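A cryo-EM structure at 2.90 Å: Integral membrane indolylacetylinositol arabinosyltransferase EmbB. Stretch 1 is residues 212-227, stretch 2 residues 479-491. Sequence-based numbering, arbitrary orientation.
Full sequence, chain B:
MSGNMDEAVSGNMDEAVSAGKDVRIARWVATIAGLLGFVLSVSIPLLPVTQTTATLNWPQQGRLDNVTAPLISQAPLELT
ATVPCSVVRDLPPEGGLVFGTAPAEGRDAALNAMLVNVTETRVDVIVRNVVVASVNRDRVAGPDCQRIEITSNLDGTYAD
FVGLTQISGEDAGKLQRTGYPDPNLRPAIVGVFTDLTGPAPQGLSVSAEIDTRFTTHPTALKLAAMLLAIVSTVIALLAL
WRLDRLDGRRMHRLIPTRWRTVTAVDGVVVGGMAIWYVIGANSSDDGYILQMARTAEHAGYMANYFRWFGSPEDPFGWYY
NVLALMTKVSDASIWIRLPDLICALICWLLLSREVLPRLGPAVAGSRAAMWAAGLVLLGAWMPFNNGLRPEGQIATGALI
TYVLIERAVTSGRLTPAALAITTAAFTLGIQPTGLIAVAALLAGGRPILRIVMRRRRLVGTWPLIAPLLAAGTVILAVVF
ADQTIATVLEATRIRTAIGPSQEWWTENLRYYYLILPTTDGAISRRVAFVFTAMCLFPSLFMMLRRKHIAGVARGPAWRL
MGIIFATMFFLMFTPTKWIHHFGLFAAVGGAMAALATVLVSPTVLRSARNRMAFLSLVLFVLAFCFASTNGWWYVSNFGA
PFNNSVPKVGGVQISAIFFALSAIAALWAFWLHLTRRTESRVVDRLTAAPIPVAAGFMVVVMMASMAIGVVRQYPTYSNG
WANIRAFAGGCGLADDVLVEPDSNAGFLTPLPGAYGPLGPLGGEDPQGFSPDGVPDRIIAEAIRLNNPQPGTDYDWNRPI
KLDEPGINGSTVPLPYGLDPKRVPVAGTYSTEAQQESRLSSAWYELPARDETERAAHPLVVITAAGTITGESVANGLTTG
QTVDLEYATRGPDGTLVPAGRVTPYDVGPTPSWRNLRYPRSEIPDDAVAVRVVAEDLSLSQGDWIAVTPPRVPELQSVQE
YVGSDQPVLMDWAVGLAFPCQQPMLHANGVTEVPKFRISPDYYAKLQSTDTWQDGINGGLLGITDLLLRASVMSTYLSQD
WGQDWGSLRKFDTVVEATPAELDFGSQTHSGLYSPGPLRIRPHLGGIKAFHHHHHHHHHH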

ATOM      1  N   THR B 212      35.786  16.542  -2.279  1.00 53.25           N
ATOM      2  CA  THR B 212      35.268  17.632  -1.457  1.00 53.25           C
ATOM      3  C   THR B 212      34.808  18.749  -2.388  1.00 53.25           C
ATOM      4  O   THR B 212      35.491  19.749  -2.595  1.00 53.25           O
ATOM      5  N   ARG B 213      33.616  18.567  -2.954  1.00 49.70           N
ATOM      6  CA  ARG B 213      33.057  19.529  -3.892  1.00 49.70           C
ATOM      7  C   ARG B 213      31.969  20.402  -3.289  1.00 49.70           C
ATOM      8  O   ARG B 213      31.610  21.415  -3.898  1.00 49.70           O
ATOM      9  N   PHE B 214      31.432  20.041  -2.127  1.00 44.55           N
ATOM     10  CA  PHE B 214      30.454  20.864  -1.432  1.00 44.55           C
ATOM     11  C   PHE B 214      31.080  21.725  -0.343  1.00 44.55           C
ATOM     12  O   PHE B 214      30.374  22.520   0.281  1.00 44.55           O
ATOM     13  N   THR B 215      32.384  21.589  -0.107  1.00 48.17           N
ATOM     14  CA  THR B 215      33.081  22.352   0.927  1.00 48.17           C
ATOM     15  C   THR B 215      33.734  23.565   0.274  1.00 48.17           C
ATOM     16  O   THR B 215      34.928  23.582  -0.026  1.00 48.17           O
ATOM     17  N   THR B 216      32.926  24.596   0.051  1.00 51.15           N
ATOM     18  CA  THR B 216      33.371  25.832  -0.572  1.00 51.15           C
ATOM     19  C   THR B 216      33.027  27.018   0.320  1.00 51.15           C
ATOM     20  O   THR B 216      32.310  26.894   1.315  1.00 51.15           O
ATOM     21  N   HIS B 217      33.558  28.185  -0.053  1.00 53.00           N
ATOM     22  CA  HIS B 217      33.263  29.440   0.620  1.00 53.00           C
ATOM     23  C   HIS B 217      33.418  30.558  -0.398  1.00 53.00           C
ATOM     24  O   HIS B 217      34.367  30.530  -1.194  1.00 53.00           O
ATOM     25  N   PRO B 218      32.521  31.541  -0.403  1.00 53.26           N
ATOM     26  CA  PRO B 218      32.529  32.542  -1.473  1.00 53.26           C
ATOM     27  C   PRO B 218      33.756  33.438  -1.413  1.00 53.26           C
ATOM     28  O   PRO B 218      34.442  33.542  -0.394  1.00 53.26           O
ATOM     29  N   THR B 219      34.025  34.089  -2.539  1.00 53.79           N
ATOM     30  CA  THR B 219      35.151  34.999  -2.662  1.00 53.79           C
ATOM     31  C   THR B 219      34.698  36.423  -2.349  1.00 53.79           C
ATOM     32  O   THR B 219      33.573  36.657  -1.901  1.00 53.79           O
ATOM     33  N   ALA B 220      35.580  37.398  -2.578  1.00 53.29           N
ATOM     34  CA  ALA B 220      35.219  38.791  -2.340  1.00 53.29           C
ATOM     35  C   ALA B 220      34.191  39.285  -3.348  1.00 53.29           C
ATOM     36  O   ALA B 220      33.343  40.117  -3.007  1.00 53.29           O
ATOM     37  N   LEU B 221      34.246  38.786  -4.582  1.00 52.64           N
ATOM     38  CA  LEU B 221      33.298  39.217  -5.602  1.00 52.64           C
ATOM     39  C   LEU B 221      31.891  38.722  -5.286  1.00 52.64           C
ATOM     40  O   LEU B 221      30.922  39.490  -5.350  1.00 52.64           O
ATOM     41  N   LYS B 222      31.760  37.441  -4.939  1.00 51.36           N
ATOM     42  CA  LYS B 222      30.459  36.879  -4.605  1.00 51.36           C
ATOM     43  C   LYS B 222      29.898  37.427  -3.301  1.00 51.36           C
ATOM     44  O   LYS B 222      28.698  37.275  -3.052  1.00 51.36           O
ATOM     45  N   LEU B 223      30.725  38.054  -2.467  1.00 54.17           N
ATOM     46  CA  LEU B 223      30.238  38.714  -1.262  1.00 54.17           C
ATOM     47  C   LEU B 223      29.829  40.154  -1.536  1.00 54.17           C
ATOM     48  O   LEU B 223      28.815  40.623  -1.008  1.00 54.17           O
ATOM     49  N   ALA B 224      30.608  40.868  -2.352  1.00 54.71           N
ATOM     50  CA  ALA B 224      30.221  42.218  -2.745  1.00 54.71           C
ATOM     51  C   ALA B 224      28.965  42.207  -3.603  1.00 54.71           C
ATOM     52  O   ALA B 224      28.216  43.189  -3.616  1.00 54.71           O
ATOM     53  N   ALA B 225      28.716  41.116  -4.324  1.00 54.54           N
ATOM     54  CA  ALA B 225      27.494  40.992  -5.107  1.00 54.54           C
ATOM     55  C   ALA B 225      26.319  40.468  -4.296  1.00 54.54           C
ATOM     56  O   ALA B 225      25.173  40.605  -4.737  1.00 54.54           O
ATOM     57  N   MET B 226      26.569  39.869  -3.132  1.00 56.46           N
ATOM     58  CA  MET B 226      25.496  39.454  -2.239  1.00 56.46           C
ATOM     59  C   MET B 226      25.068  40.564  -1.295  1.00 56.46           C
ATOM     60  O   MET B 226      23.883  40.660  -0.958  1.00 56.46           O
ATOM     61  N   LEU B 227      26.003  41.403  -0.860  1.00 57.13           N
ATOM     62  CA  LEU B 227      25.692  42.546  -0.013  1.00 57.13           C
ATOM     63  C   LEU B 227      25.286  43.774  -0.814  1.00 57.13           C
ATOM     64  O   LEU B 227      25.188  44.866  -0.246  1.00 57.13           O
ATOM     65  N   VAL B 479      19.767  31.703  -0.844  1.00 53.25           N
ATOM     66  CA  VAL B 479      19.811  30.292  -1.206  1.00 53.25           C
ATOM     67  C   VAL B 479      21.202  29.904  -1.691  1.00 53.25           C
ATOM     68  O   VAL B 479      21.724  28.841  -1.335  1.00 53.25           O
ATOM     69  N   PHE B 480      21.829  30.757  -2.499  1.00 51.92           N
ATOM     70  CA  PHE B 480      23.126  30.459  -3.102  1.00 51.92           C
ATOM     71  C   PHE B 480      24.261  31.186  -2.399  1.00 51.92           C
ATOM     72  O   PHE B 480      25.211  31.641  -3.042  1.00 51.92           O
ATOM     73  N   ALA B 481      24.183  31.315  -1.074  1.00 52.47           N
ATOM     74  CA  ALA B 481      25.251  31.979  -0.334  1.00 52.47           C
ATOM     75  C   ALA B 481      26.492  31.100  -0.256  1.00 52.47           C
ATOM     76  O   ALA B 481      27.602  31.547  -0.563  1.00 52.47           O
ATOM     77  N   ASP B 482      26.324  29.844   0.154  1.00 53.11           N
ATOM     78  CA  ASP B 482      27.438  28.910   0.252  1.00 53.11           C
ATOM     79  C   ASP B 482      27.531  27.954  -0.927  1.00 53.11           C
ATOM     80  O   ASP B 482      28.640  27.576  -1.315  1.00 53.11           O
ATOM     81  N   GLN B 483      26.404  27.563  -1.510  1.00 50.04           N
ATOM     82  CA  GLN B 483      26.382  26.539  -2.541  1.00 50.04           C
ATOM     83  C   GLN B 483      26.570  27.179  -3.919  1.00 50.04           C
ATOM     84  O   GLN B 483      26.903  28.361  -4.033  1.00 50.04           O
ATOM     85  N   THR B 484      26.354  26.398  -4.975  1.00 48.80           N
ATOM     86  CA  THR B 484      26.606  26.819  -6.344  1.00 48.80           C
ATOM     87  C   THR B 484      25.642  26.055  -7.243  1.00 48.80           C
ATOM     88  O   THR B 484      25.190  24.960  -6.901  1.00 48.80           O
ATOM     89  N   ILE B 485      25.314  26.650  -8.395  1.00 47.98           N
ATOM     90  CA  ILE B 485      24.331  26.042  -9.289  1.00 47.98           C
ATOM     91  C   ILE B 485      24.787  24.668  -9.766  1.00 47.98           C
ATOM     92  O   ILE B 485      23.963  23.766  -9.959  1.00 47.98           O
ATOM     93  N   ALA B 486      26.098  24.470  -9.934  1.00 47.77           N
ATOM     94  CA  ALA B 486      26.598  23.172 -10.376  1.00 47.77           C
ATOM     95  C   ALA B 486      26.411  22.113  -9.296  1.00 47.77           C
ATOM     96  O   ALA B 486      25.938  21.004  -9.573  1.00 47.77           O
ATOM     97  N   THR B 487      26.777  22.438  -8.054  1.00 46.36           N
ATOM     98  CA  THR B 487      26.589  21.488  -6.965  1.00 46.36           C
ATOM     99  C   THR B 487      25.112  21.253  -6.681  1.00 46.36           C
ATOM    100  O   THR B 487      24.722  20.138  -6.316  1.00 46.36           O
ATOM    101  N   VAL B 488      24.277  22.276  -6.861  1.00 47.40           N
ATOM    102  CA  VAL B 488      22.840  22.096  -6.698  1.00 47.40           C
ATOM    103  C   VAL B 488      22.303  21.136  -7.750  1.00 47.40           C
ATOM    104  O   VAL B 488      21.512  20.236  -7.442  1.00 47.40           O
ATOM    105  N   LEU B 489      22.731  21.300  -9.004  1.00 48.32           N
ATOM    106  CA  LEU B 489      22.303  20.383 -10.056  1.00 48.32           C
ATOM    107  C   LEU B 489      22.775  18.962  -9.777  1.00 48.32           C
ATOM    108  O   LEU B 489      22.025  18.002  -9.982  1.00 48.32           O
ATOM    109  N   GLU B 490      24.012  18.808  -9.300  1.00 50.45           N
ATOM    110  CA  GLU B 490      24.529  17.473  -9.010  1.00 50.45           C
ATOM    111  C   GLU B 490      23.747  16.806  -7.884  1.00 50.45           C
ATOM    112  O   GLU B 490      23.373  15.629  -7.985  1.00 50.45           O
ATOM    113  N   ALA B 491      23.485  17.542  -6.804  1.00 48.49           N
ATOM    114  CA  ALA B 491      22.755  16.964  -5.682  1.00 48.49           C
ATOM    115  C   ALA B 491      21.313  16.653  -6.059  1.00 48.49           C
ATOM    116  O   ALA B 491      20.748  15.653  -5.603  1.00 48.49           O
TER

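The strongest polar contact between the stretches is made by Lys-222. Its CA-to-CB bond points toward stretch 2, and all four chi angles are t, so the side chain is fully extended. This carries the ammonium out of the helix of stretch 1 to the backbone of the loop ahead of the second helix. Lys-222 NZ donates a hydrogen bond to Phe-480 O at 3.1 Å. Phe-480 is the first residue to leave helical phi/psi after a helix, and its carbonyl is available to this donor. Lys-222 NZ also lies 2.9 Å from Gln-483 O and 3.7 Å from Ala-481 O. Several carbonyl oxygens thus gather round one buried positive charge.

A second charged contact lies at the far end of the interface. Arg-213 NH1 and Glu-490 OE2 form a long salt bridge at 3.7 Å. The CA-to-CB bond of Arg-213 points sideways, but chi angles of p, t and p bring the guanidinium nearer to stretch 2. Glu-490 points toward stretch 1 with chi1 t and chi2 p. Glu-490 CG also lies 3.5 Å from Arg-213 NH1. Arg-213 NH1 is also hydrogen-bonded elsewhere in the structure; Arg-213 NE, Arg-213 NH2 and Glu-490 OE1 have partners just outside the stretches.

Between these two ends, Thr-216 meets Asp-482. Thr-216 is p and its CA-to-CB bond points sideways. Thr-216 OG1 is 3.0 Å from Asp-482 O. The carboxylate of Asp-482, with chi1 t, swings closer to stretch 1 than its sideways CA-to-CB bond suggests. Asp-482 OD1 comes 3.2 Å from Thr-216 O, but both are acceptors, so this is proximity without a hydrogen bond.

Gln-483 starts away from stretch 1, yet its m, m side chain folds back. Gln-483 NE2 reaches 3.5 Å from Phe-214 O. Its other terminal atom, Gln-483 OE1, accepts a very short hydrogen bond from Thr-487 OG1 at 2.5 Å. Gln-483 OE1 also sits at the edge of the Phe-214 ring, near its plane, 4.1 Å from Phe-214 CD1. The amide is therefore tied to its own stretch while it lines the aromatic side chain.

Phe-214 has the largest area covered by the other stretch. Its chi1 is m, and the ring end comes nearer to stretch 2 although CA-to-CB points sideways. Phe-214 CD1 lies 4.0 Å from Thr-487 CB. Thr-487 is p and points toward stretch 1. Its methyl also packs on the backbone, with Thr-487 CG2 3.8 Å from Arg-213 O.

The remaining packing is near Ala-481. Met-226 points toward stretch 2 with chi angles m, t and p. Its methyl gives an apolar contact, Met-226 CE to Ala-481 CB at 3.7 Å. The Ala-481 CA-to-CB bond points away overall, though CB still touches. Pro-218 also points toward stretch 2, and Pro-218 CG lies 3.9 Å from Ala-481 O. His-217 points away, and His-217 ND1 donates to Pro-218 O at 3.3 Å.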

ATOM      1  CB  THR B 212      36.327  18.118  -0.475  1.00 53.25           C
ATOM      2  OG1 THR B 212      37.439  18.653  -1.200  1.00 53.25           O
ATOM      3  CG2 THR B 212      36.808  16.971   0.389  1.00 53.25           C
ATOM      4  CB  ARG B 213      32.496  18.808  -5.127  1.00 49.70           C
ATOM      5  CG  ARG B 213      31.211  18.051  -4.874  1.00 49.70           C
ATOM      6  CD  ARG B 213      30.578  17.606  -6.176  1.00 49.70           C
ATOM      7  NE  ARG B 213      31.449  16.704  -6.919  1.00 49.70           N
ATOM      8  CZ  ARG B 213      31.194  16.263  -8.146  1.00 49.70           C
ATOM      9  NH1 ARG B 213      30.088  16.642  -8.770  1.00 49.70           N
ATOM     10  NH2 ARG B 213      32.045  15.446  -8.747  1.00 49.70           N
ATOM     11  CB  PHE B 214      29.359  19.985  -0.824  1.00 44.55           C
ATOM     12  CG  PHE B 214      28.784  18.979  -1.778  1.00 44.55           C
ATOM     13  CD1 PHE B 214      27.915  19.372  -2.780  1.00 44.55           C
ATOM     14  CD2 PHE B 214      29.101  17.638  -1.664  1.00 44.55           C
ATOM     15  CE1 PHE B 214      27.382  18.447  -3.655  1.00 44.55           C
ATOM     16  CE2 PHE B 214      28.571  16.710  -2.536  1.00 44.55           C
ATOM     17  CZ  PHE B 214      27.711  17.116  -3.532  1.00 44.55           C
ATOM     18  CB  THR B 215      34.104  21.478   1.643  1.00 48.17           C
ATOM     19  OG1 THR B 215      33.535  20.188   1.902  1.00 48.17           O
ATOM     20  CG2 THR B 215      34.519  22.115   2.956  1.00 48.17           C
ATOM     21  CB  THR B 216      32.733  26.018  -1.957  1.00 51.15           C
ATOM     22  OG1 THR B 216      31.324  26.233  -1.816  1.00 51.15           O
ATOM     23  CG2 THR B 216      32.967  24.795  -2.829  1.00 51.15           C
ATOM     24  CB  HIS B 217      34.175  29.687   1.826  1.00 53.00           C
ATOM     25  CG  HIS B 217      35.612  29.903   1.469  1.00 53.00           C
ATOM     26  ND1 HIS B 217      36.110  31.135   1.104  1.00 53.00           N
ATOM     27  CD2 HIS B 217      36.660  29.046   1.430  1.00 53.00           C
ATOM     28  CE1 HIS B 217      37.402  31.027   0.852  1.00 53.00           C
ATOM     29  NE2 HIS B 217      37.761  29.770   1.042  1.00 53.00           N
ATOM     30  CB  PRO B 218      31.250  33.342  -1.215  1.00 53.26           C
ATOM     31  CG  PRO B 218      31.040  33.219   0.249  1.00 53.26           C
ATOM     32  CD  PRO B 218      31.492  31.830   0.610  1.00 53.26           C
ATOM     33  CB  THR B 219      35.765  34.895  -4.056  1.00 53.79           C
ATOM     34  OG1 THR B 219      34.736  35.028  -5.042  1.00 53.79           O
ATOM     35  CG2 THR B 219      36.450  33.558  -4.232  1.00 53.79           C
ATOM     36  CB  ALA B 220      36.467  39.670  -2.380  1.00 53.29           C
ATOM     37  CB  LEU B 221      33.750  38.721  -6.973  1.00 52.64           C
ATOM     38  CG  LEU B 221      33.144  39.413  -8.193  1.00 52.64           C
ATOM     39  CD1 LEU B 221      33.535  40.879  -8.218  1.00 52.64           C
ATOM     40  CD2 LEU B 221      33.592  38.717  -9.466  1.00 52.64           C
ATOM     41  CB  LYS B 222      30.551  35.354  -4.529  1.00 51.36           C
ATOM     42  CG  LYS B 222      29.239  34.638  -4.795  1.00 51.36           C
ATOM     43  CD  LYS B 222      29.342  33.157  -4.483  1.00 51.36           C
ATOM     44  CE  LYS B 222      28.039  32.443  -4.790  1.00 51.36           C
ATOM     45  NZ  LYS B 222      28.029  31.056  -4.255  1.00 51.36           N
ATOM     46  CB  LEU B 223      31.307  38.677  -0.168  1.00 54.17           C
ATOM     47  CG  LEU B 223      31.301  37.461   0.756  1.00 54.17           C
ATOM     48  CD1 LEU B 223      32.497  37.501   1.689  1.00 54.17           C
ATOM     49  CD2 LEU B 223      30.005  37.392   1.544  1.00 54.17           C
ATOM     50  CB  ALA B 224      31.367  42.901  -3.486  1.00 54.71           C
ATOM     51  CB  ALA B 225      27.727  40.081  -6.314  1.00 54.54           C
ATOM     52  CB  MET B 226      25.924  38.234  -1.420  1.00 56.46           C
ATOM     53  CG  MET B 226      25.653  36.901  -2.094  1.00 56.46           C
ATOM     54  SD  MET B 226      26.571  35.550  -1.332  1.00 56.46           S
ATOM     55  CE  MET B 226      26.112  35.762   0.383  1.00 56.46           C
ATOM     56  CB  LEU B 227      26.883  42.881   0.890  1.00 57.13           C
ATOM     57  CG  LEU B 227      27.073  42.104   2.199  1.00 57.13           C
ATOM     58  CD1 LEU B 227      27.098  40.594   1.995  1.00 57.13           C
ATOM     59  CD2 LEU B 227      28.338  42.566   2.905  1.00 57.13           C
ATOM     60  CB  VAL B 479      18.734  29.990  -2.263  1.00 53.25           C
ATOM     61  CG1 VAL B 479      18.958  28.624  -2.870  1.00 53.25           C
ATOM     62  CG2 VAL B 479      17.349  30.079  -1.646  1.00 53.25           C
ATOM     63  CB  PHE B 480      23.105  30.801  -4.586  1.00 51.92           C
ATOM     64  CG  PHE B 480      22.257  29.876  -5.406  1.00 51.92           C
ATOM     65  CD1 PHE B 480      22.744  28.645  -5.806  1.00 51.92           C
ATOM     66  CD2 PHE B 480      20.975  30.233  -5.772  1.00 51.92           C
ATOM     67  CE1 PHE B 480      21.966  27.792  -6.558  1.00 51.92           C
ATOM     68  CE2 PHE B 480      20.193  29.383  -6.524  1.00 51.92           C
ATOM     69  CZ  PHE B 480      20.690  28.161  -6.918  1.00 51.92           C
ATOM     70  CB  ALA B 481      24.763  32.352   1.065  1.00 52.47           C
ATOM     71  CB  ASP B 482      27.334  28.096   1.548  1.00 53.11           C
ATOM     72  CG  ASP B 482      28.640  27.422   1.923  1.00 53.11           C
ATOM     73  OD1 ASP B 482      29.528  28.105   2.472  1.00 53.11           O
ATOM     74  OD2 ASP B 482      28.780  26.207   1.673  1.00 53.11           O
ATOM     75  CB  GLN B 483      25.087  25.728  -2.441  1.00 50.04           C
ATOM     76  CG  GLN B 483      25.143  24.615  -1.410  1.00 50.04           C
ATOM     77  CD  GLN B 483      26.376  23.749  -1.559  1.00 50.04           C
ATOM     78  OE1 GLN B 483      26.690  23.280  -2.652  1.00 50.04           O
ATOM     79  NE2 GLN B 483      27.087  23.539  -0.458  1.00 50.04           N
ATOM     80  CB  THR B 484      28.076  26.568  -6.721  1.00 48.80           C
ATOM     81  OG1 THR B 484      28.915  27.452  -5.969  1.00 48.80           O
ATOM     82  CG2 THR B 484      28.332  26.800  -8.191  1.00 48.80           C
ATOM     83  CB  ILE B 485      24.027  26.990 -10.470  1.00 47.98           C
ATOM     84  CG1 ILE B 485      22.802  26.504 -11.248  1.00 47.98           C
ATOM     85  CG2 ILE B 485      25.231  27.134 -11.386  1.00 47.98           C
ATOM     86  CD1 ILE B 485      21.523  26.540 -10.451  1.00 47.98           C
ATOM     87  CB  ALA B 486      28.069  23.286 -10.771  1.00 47.77           C
ATOM     88  CB  THR B 487      27.299  21.980  -5.706  1.00 46.36           C
ATOM     89  OG1 THR B 487      26.563  23.067  -5.136  1.00 46.36           O
ATOM     90  CG2 THR B 487      28.702  22.451  -6.039  1.00 46.36           C
ATOM     91  CB  VAL B 488      22.123  23.458  -6.749  1.00 47.40           C
ATOM     92  CG1 VAL B 488      20.647  23.271  -7.044  1.00 47.40           C
ATOM     93  CG2 VAL B 488      22.313  24.204  -5.442  1.00 47.40           C
ATOM     94  CB  LEU B 489      22.820  20.863 -11.412  1.00 48.32           C
ATOM     95  CG  LEU B 489      22.098  22.059 -12.032  1.00 48.32           C
ATOM     96  CD1 LEU B 489      22.796  22.500 -13.306  1.00 48.32           C
ATOM     97  CD2 LEU B 489      20.645  21.723 -12.305  1.00 48.32           C
ATOM     98  CB  GLU B 490      26.011  17.551  -8.652  1.00 50.45           C
ATOM     99  CG  GLU B 490      26.646  16.212  -8.330  1.00 50.45           C
ATOM    100  CD  GLU B 490      26.780  15.324  -9.551  1.00 50.45           C
ATOM    101  OE1 GLU B 490      26.656  14.091  -9.407  1.00 50.45           O
ATOM    102  OE2 GLU B 490      27.006  15.860 -10.656  1.00 50.45           O
ATOM    103  CB  ALA B 491      22.818  17.904  -4.484  1.00 48.49           C
TER